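Local coordinates for protein transcriptional regulator, MarR family (Bacillus cereus, PDB 4XRF) that probably binds DNA as a winged helix-turn-helix transcription factor of the MarR family and so regulates transcription, at the interface of chains A and B. Numbering follows the deposited sequence. Chains: chain A/B, Transcriptional regulator, MarR family.

The centres of contact 1 and contact 2 lie about 8 Å apart, and A:Tyr37 belongs to both. Each is made by the start of helix 4-29 of chain B, with the loop residue B:His3 just ahead of it added in contact 1; this segment reaches into chain A between helix 121-139 and helix 33-45. Contact 1 covers the side facing helix 121-139 and runs up to the tyrosine ring; contact 2 covers the side facing the first turn of helix 33-45. The interface is two-fold symmetric, so chain A's N-terminal helix is held by chain B in the same way. Such swapped terminal helices are typical of MarR-family dimers.

Contact 1: the interface of chains A and B. Residues chain A 37, 121, 124-125, 128, 132; chain B 3, 6-7, 10.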
ATOM      1  N   TYR A  37     -14.191   3.800  14.128  1.00 31.30           N
ATOM      2  CA  TYR A  37     -15.342   2.999  14.534  1.00 32.07           C
ATOM      3  C   TYR A  37     -15.305   2.648  16.013  1.00 31.97           C
ATOM      4  O   TYR A  37     -16.328   2.700  16.680  1.00 32.66           O
ATOM      5  CB  TYR A  37     -15.522   1.723  13.700  1.00 32.67           C
ATOM      6  CG  TYR A  37     -16.934   1.235  13.858  1.00 34.80           C
ATOM      7  CD1 TYR A  37     -17.993   1.935  13.280  1.00 36.42           C
ATOM      8  CD2 TYR A  37     -17.225   0.140  14.633  1.00 35.82           C
ATOM      9  CE1 TYR A  37     -19.308   1.522  13.465  1.00 38.09           C
ATOM     10  CE2 TYR A  37     -18.528  -0.280  14.809  1.00 37.95           C
ATOM     11  CZ  TYR A  37     -19.558   0.421  14.222  1.00 38.29           C
ATOM     12  OH  TYR A  37     -20.856  -0.000  14.401  1.00 40.46           O
ATOM     13  N   LEU A 121     -29.952   1.036   1.483  1.00 52.65           N
ATOM     14  CA  LEU A 121     -29.735   0.660   2.878  1.00 52.11           C
ATOM     15  C   LEU A 121     -29.635  -0.859   3.036  1.00 51.58           C
ATOM     16  O   LEU A 121     -28.710  -1.354   3.683  1.00 49.78           O
ATOM     17  CB  LEU A 121     -30.828   1.242   3.784  1.00 53.60           C
ATOM     18  CG  LEU A 121     -30.823   0.868   5.273  1.00 53.55           C
ATOM     19  CD1 LEU A 121     -29.594   1.374   6.004  1.00 51.69           C
ATOM     20  CD2 LEU A 121     -32.077   1.401   5.943  1.00 56.32           C
ATOM     21  N   ARG A 124     -26.280  -2.112   1.716  1.00 45.50           N
ATOM     22  CA  ARG A 124     -25.251  -1.829   2.713  1.00 44.73           C
ATOM     23  C   ARG A 124     -25.267  -2.846   3.847  1.00 45.03           C
ATOM     24  O   ARG A 124     -24.201  -3.291   4.284  1.00 42.76           O
ATOM     25  CB  ARG A 124     -25.389  -0.416   3.265  1.00 45.51           C
ATOM     26  CG  ARG A 124     -24.736   0.632   2.379  1.00 45.88           C
ATOM     27  CD  ARG A 124     -25.070   2.024   2.859  1.00 47.43           C
ATOM     28  NE  ARG A 124     -26.296   2.521   2.253  1.00 50.48           N
ATOM     29  CZ  ARG A 124     -27.077   3.445   2.799  1.00 51.86           C
ATOM     30  NH1 ARG A 124     -26.780   3.975   3.975  1.00 51.74           N
ATOM     31  NH2 ARG A 124     -28.169   3.826   2.170  1.00 54.81           N
ATOM     32  N   GLU A 125     -26.469  -3.225   4.292  1.00 47.35           N
ATOM     33  CA  GLU A 125     -26.636  -4.267   5.315  1.00 48.83           C
ATOM     34  C   GLU A 125     -26.063  -5.611   4.834  1.00 47.27           C
ATOM     35  O   GLU A 125     -25.346  -6.271   5.587  1.00 46.12           O
ATOM     36  CB  GLU A 125     -28.108  -4.406   5.758  1.00 53.83           C
ATOM     37  CG  GLU A 125     -28.647  -3.170   6.478  1.00 58.19           C
ATOM     38  CD  GLU A 125     -30.144  -3.201   6.805  1.00 63.79           C
ATOM     39  OE1 GLU A 125     -30.971  -3.663   5.974  1.00 65.85           O
ATOM     40  OE2 GLU A 125     -30.501  -2.724   7.911  1.00 65.65           O
ATOM     41  N   LEU A 128     -22.231  -5.384   4.727  1.00 38.29           N
ATOM     42  CA  LEU A 128     -21.744  -5.381   6.097  1.00 38.51           C
ATOM     43  C   LEU A 128     -21.751  -6.794   6.685  1.00 39.44           C
ATOM     44  O   LEU A 128     -20.769  -7.197   7.309  1.00 39.24           O
ATOM     45  CB  LEU A 128     -22.556  -4.415   6.964  1.00 38.88           C
ATOM     46  CG  LEU A 128     -22.292  -4.485   8.470  1.00 39.04           C
ATOM     47  CD1 LEU A 128     -20.891  -3.968   8.772  1.00 37.71           C
ATOM     48  CD2 LEU A 128     -23.348  -3.725   9.256  1.00 40.12           C
ATOM     49  N   GLU A 132     -18.531  -8.923   7.849  1.00 37.39           N
ATOM     50  CA  GLU A 132     -18.450  -9.442   9.211  1.00 39.25           C
ATOM     51  C   GLU A 132     -18.165 -10.949   9.161  1.00 40.26           C
ATOM     52  O   GLU A 132     -17.350 -11.467   9.929  1.00 39.85           O
ATOM     53  CB  GLU A 132     -19.739  -9.144   9.990  1.00 40.88           C
ATOM     54  CG  GLU A 132     -19.890  -7.679  10.388  1.00 41.37           C
ATOM     55  CD  GLU A 132     -21.261  -7.339  10.965  1.00 43.73           C
ATOM     56  OE1 GLU A 132     -22.187  -8.169  10.885  1.00 45.08           O
ATOM     57  OE2 GLU A 132     -21.415  -6.221  11.506  1.00 45.18           O
TER
ATOM     58  N   HIS B   3     -24.305   2.330   8.395  1.00 48.70           N
ATOM     59  CA  HIS B   3     -23.451   1.147   8.159  1.00 45.64           C
ATOM     60  C   HIS B   3     -22.119   1.465   7.475  1.00 43.48           C
ATOM     61  O   HIS B   3     -21.238   0.599   7.407  1.00 41.78           O
ATOM     62  CB  HIS B   3     -24.194   0.022   7.406  1.00 45.82           C
ATOM     63  CG  HIS B   3     -25.465  -0.421   8.071  1.00 47.33           C
ATOM     64  ND1 HIS B   3     -25.515  -0.858   9.379  1.00 47.08           N
ATOM     65  CD2 HIS B   3     -26.735  -0.500   7.601  1.00 48.27           C
ATOM     66  CE1 HIS B   3     -26.759  -1.182   9.690  1.00 47.85           C
ATOM     67  NE2 HIS B   3     -27.519  -0.972   8.629  1.00 49.33           N
ATOM     68  N   LYS B   6     -18.903   1.317   9.839  1.00 36.91           N
ATOM     69  CA  LYS B   6     -18.624  -0.068  10.180  1.00 35.74           C
ATOM     70  C   LYS B   6     -18.086  -0.849   8.980  1.00 34.20           C
ATOM     71  O   LYS B   6     -17.070  -1.521   9.093  1.00 32.95           O
ATOM     72  CB  LYS B   6     -19.836  -0.775  10.800  1.00 36.48           C
ATOM     73  CG  LYS B   6     -19.435  -2.080  11.482  1.00 36.63           C
ATOM     74  CD  LYS B   6     -20.500  -2.606  12.438  1.00 38.02           C
ATOM     75  CE  LYS B   6     -19.913  -3.749  13.258  1.00 38.41           C
ATOM     76  NZ  LYS B   6     -20.642  -4.058  14.532  1.00 40.15           N
ATOM     77  N   ILE B   7     -18.742  -0.729   7.830  1.00 34.03           N
ATOM     78  CA  ILE B   7     -18.226  -1.331   6.596  1.00 33.53           C
ATOM     79  C   ILE B   7     -16.761  -0.927   6.314  1.00 33.10           C
ATOM     80  O   ILE B   7     -15.933  -1.789   5.995  1.00 32.53           O
ATOM     81  CB  ILE B   7     -19.092  -0.982   5.367  1.00 33.76           C
ATOM     82  CG1 ILE B   7     -20.471  -1.658   5.465  1.00 34.50           C
ATOM     83  CG2 ILE B   7     -18.363  -1.395   4.093  1.00 33.06           C
ATOM     84  CD1 ILE B   7     -21.477  -1.145   4.439  1.00 34.88           C
ATOM     85  N   LEU B  10     -14.295  -2.667   8.752  1.00 33.75           N
ATOM     86  CA  LEU B  10     -14.105  -4.074   8.369  1.00 33.79           C
ATOM     87  C   LEU B  10     -13.302  -4.222   7.070  1.00 33.72           C
ATOM     88  O   LEU B  10     -12.408  -5.080   6.995  1.00 33.56           O
ATOM     89  CB  LEU B  10     -15.462  -4.757   8.225  1.00 33.90           C
ATOM     90  CG  LEU B  10     -16.186  -5.060   9.537  1.00 34.82           C
ATOM     91  CD1 LEU B  10     -17.660  -5.250   9.267  1.00 35.34           C
ATOM     92  CD2 LEU B  10     -15.614  -6.305  10.171  1.00 35.05           C
TER
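With CG anti to its backbone N (chi1 -165°) and an extended chain beyond, B:Lys6 runs past the ring of A:Tyr37 toward A:Glu132, while A:Leu128, whose CG is likewise anti to the backbone N (chi1 171°), brings its branch to the same helix, CD1 toward B:Leu10 and CD2 toward B:His3. CB of the lysine sits over the face of the tyrosine ring, 3.9 Å from its centroid, a CH-pi contact, and CD continues to the phenol oxygen. At the far end the ammonium NZ pairs with carboxylate OE2 of A:Glu132 at 3.8 Å, a long salt bridge that probably adds more electrostatic pull than directional grip. The two side chains meet there at about a right angle.

A:Leu128 has the most surface hidden in this patch, 84 Å². Its CD1 lies 3.5 Å from CD1 of B:Leu10 and also touches CG of the lysine, so the aliphatic stem of B:Lys6 is part of the apolar packing. The other branch, CD2, points at the ND1 side of the B:His3 imidazole, and CB rests against CG1 of B:Ile7. That isoleucine sends CD1 on to the backbone carbonyl O of A:Arg124. CG of A:Glu132 closes against the B:Leu10 methyl, giving this glutamate an apolar as well as a charged role.

B:His3, in the loop ahead of helix 4-29, crosses A:Glu125 obliquely, its ring plane 42° from the carboxylate. A:Leu121 CD1 approaches the imidazole at CD2, 3.8 Å away. NE2 meets methylene CG of A:Glu125 at 3.3 Å, and carboxylate OE2 lies 3.5 Å from the same nitrogen.

Contact 2: the interface of chains A and B. Residues chain A 33-34, 37, 57; chain B 5, 8-9.
The first turns of helix 33-45 of chain A meet the first turns of helix 4-29 of chain B, with the end of A helix 50-57 contributing A:Met57 at the margin. B:Ala9 is the central residue of chain B here, with 55 Å² of its surface hidden by chain A. Its CB methyl reaches CB of A:Tyr37 at 3.7 Å and lies equally near the backbone carbonyl O of A:Pro33; CA of A:Pro34 also borders it. The short side chain probably helps the two helices approach.

The proline rings pack against backbone groups of the opposite helix. CB of A:Pro33 lies 3.5 Å from the carbonyl O of B:Gln8, and CG of A:Pro34 takes the matching place beside the carbonyl O of B:Ala9. One turn earlier along the chain B helix, B:Asp5 meets CD1 of A:Tyr37 through its backbone carbonyl carbon and, at 4.0 Å, its CB.

In A:Met57 the bend at chi2 (-68°) puts SD in plane at the edge of the A:Tyr37 ring, and the bend at chi3 (-66°) then turns methyl CE toward CB of B:Ala9, 4.1 Å away. The sulfur thus borders the tyrosine within chain A while the methyl extends the apolar contact to chain B.

A water bridges the backbones, 2.8 Å from the carbonyl O of A:Pro33 and 2.6 Å from the carbonyl O of B:Asp5, so it can link two acceptors that cannot bond each other directly. Together these contacts hold the swapped N-terminal helix against the start of helix 33-45 and help join the two subunits of the dimer.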
ATOM      1  N   PRO A  33      -9.835   3.702   9.686  1.00 27.69           N
ATOM      2  CA  PRO A  33     -11.249   3.369   9.873  1.00 27.69           C
ATOM      3  C   PRO A  33     -11.615   2.512  11.097  1.00 27.83           C
ATOM      4  O   PRO A  33     -12.661   2.778  11.693  1.00 28.08           O
ATOM      5  CB  PRO A  33     -11.625   2.698   8.543  1.00 27.49           C
ATOM      6  CG  PRO A  33     -10.769   3.461   7.555  1.00 27.20           C
ATOM      7  CD  PRO A  33      -9.436   3.594   8.263  1.00 27.23           C
ATOM      8  N   PRO A  34     -10.778   1.518  11.494  1.00 27.79           N
ATOM      9  CA  PRO A  34     -11.158   0.790  12.702  1.00 28.29           C
ATOM     10  C   PRO A  34     -11.051   1.631  13.987  1.00 28.83           C
ATOM     11  O   PRO A  34     -11.881   1.457  14.904  1.00 29.00           O
ATOM     12  CB  PRO A  34     -10.168  -0.395  12.737  1.00 28.35           C
ATOM     13  CG  PRO A  34      -9.806  -0.596  11.287  1.00 27.92           C
ATOM     14  CD  PRO A  34      -9.694   0.815  10.775  1.00 27.57           C
ATOM     15  N   TYR A  37     -14.191   3.800  14.128  1.00 31.30           N
ATOM     16  CA  TYR A  37     -15.342   2.999  14.534  1.00 32.07           C
ATOM     17  C   TYR A  37     -15.305   2.648  16.013  1.00 31.97           C
ATOM     18  O   TYR A  37     -16.328   2.700  16.680  1.00 32.66           O
ATOM     19  CB  TYR A  37     -15.522   1.723  13.700  1.00 32.67           C
ATOM     20  CG  TYR A  37     -16.934   1.235  13.858  1.00 34.80           C
ATOM     21  CD1 TYR A  37     -17.993   1.935  13.280  1.00 36.42           C
ATOM     22  CD2 TYR A  37     -17.225   0.140  14.633  1.00 35.82           C
ATOM     23  CE1 TYR A  37     -19.308   1.522  13.465  1.00 38.09           C
ATOM     24  CE2 TYR A  37     -18.528  -0.280  14.809  1.00 37.95           C
ATOM     25  CZ  TYR A  37     -19.558   0.421  14.222  1.00 38.29           C
ATOM     26  OH  TYR A  37     -20.856  -0.000  14.401  1.00 40.46           O
ATOM     27  N   MET A  57     -16.184  -5.691  16.677  1.00 38.99           N
ATOM     28  CA  MET A  57     -15.266  -5.539  15.505  1.00 39.80           C
ATOM     29  C   MET A  57     -14.990  -6.882  14.807  1.00 40.46           C
ATOM     30  O   MET A  57     -14.304  -6.931  13.775  1.00 39.81           O
ATOM     31  CB  MET A  57     -13.908  -4.941  15.921  1.00 40.05           C
ATOM     32  CG  MET A  57     -13.926  -3.621  16.682  1.00 40.48           C
ATOM     33  SD  MET A  57     -14.484  -2.212  15.716  1.00 43.42           S
ATOM     34  CE  MET A  57     -13.202  -2.028  14.478  1.00 41.73           C
TER
ATOM     35  N   ASP B   5     -19.475   3.545   8.259  1.00 39.66           N
ATOM     36  CA  ASP B   5     -18.271   3.558   9.082  1.00 38.88           C
ATOM     37  C   ASP B   5     -17.900   2.138   9.538  1.00 37.61           C
ATOM     38  O   ASP B   5     -16.721   1.782   9.589  1.00 36.91           O
ATOM     39  CB  ASP B   5     -18.412   4.550  10.250  1.00 40.12           C
ATOM     40  CG  ASP B   5     -18.662   6.005   9.768  1.00 41.87           C
ATOM     41  OD1 ASP B   5     -18.013   6.475   8.799  1.00 41.90           O
ATOM     42  OD2 ASP B   5     -19.517   6.694  10.365  1.00 43.32           O
ATOM     43  N   GLN B   8     -16.444   0.366   6.431  1.00 33.56           N
ATOM     44  CA  GLN B   8     -15.075   0.822   6.184  0.50 33.51           C
ATOM     45  C   GLN B   8     -14.102   0.252   7.211  1.00 33.19           C
ATOM     46  O   GLN B   8     -12.975  -0.056   6.864  1.00 32.87           O
ATOM     47  CB  GLN B   8     -14.968   2.352   6.150  0.50 34.49           C
ATOM     48  CG  GLN B   8     -15.678   3.014   4.986  0.50 35.41           C
ATOM     49  CD  GLN B   8     -15.525   2.251   3.685  0.50 35.17           C
ATOM     50  OE1 GLN B   8     -14.432   2.159   3.116  0.50 35.09           O
ATOM     51  NE2 GLN B   8     -16.634   1.714   3.193  0.50 35.39           N
ATOM     52  N   ALA B   9     -14.537   0.108   8.466  1.00 33.29           N
ATOM     53  CA  ALA B   9     -13.670  -0.444   9.508  1.00 33.72           C
ATOM     54  C   ALA B   9     -13.290  -1.883   9.145  1.00 33.50           C
ATOM     55  O   ALA B   9     -12.109  -2.259   9.203  1.00 33.15           O
ATOM     56  CB  ALA B   9     -14.345  -0.399  10.877  1.00 33.82           C
TER
HETATM   57  O   HOH W   1     -14.856   3.537  10.192  1.00 31.52           O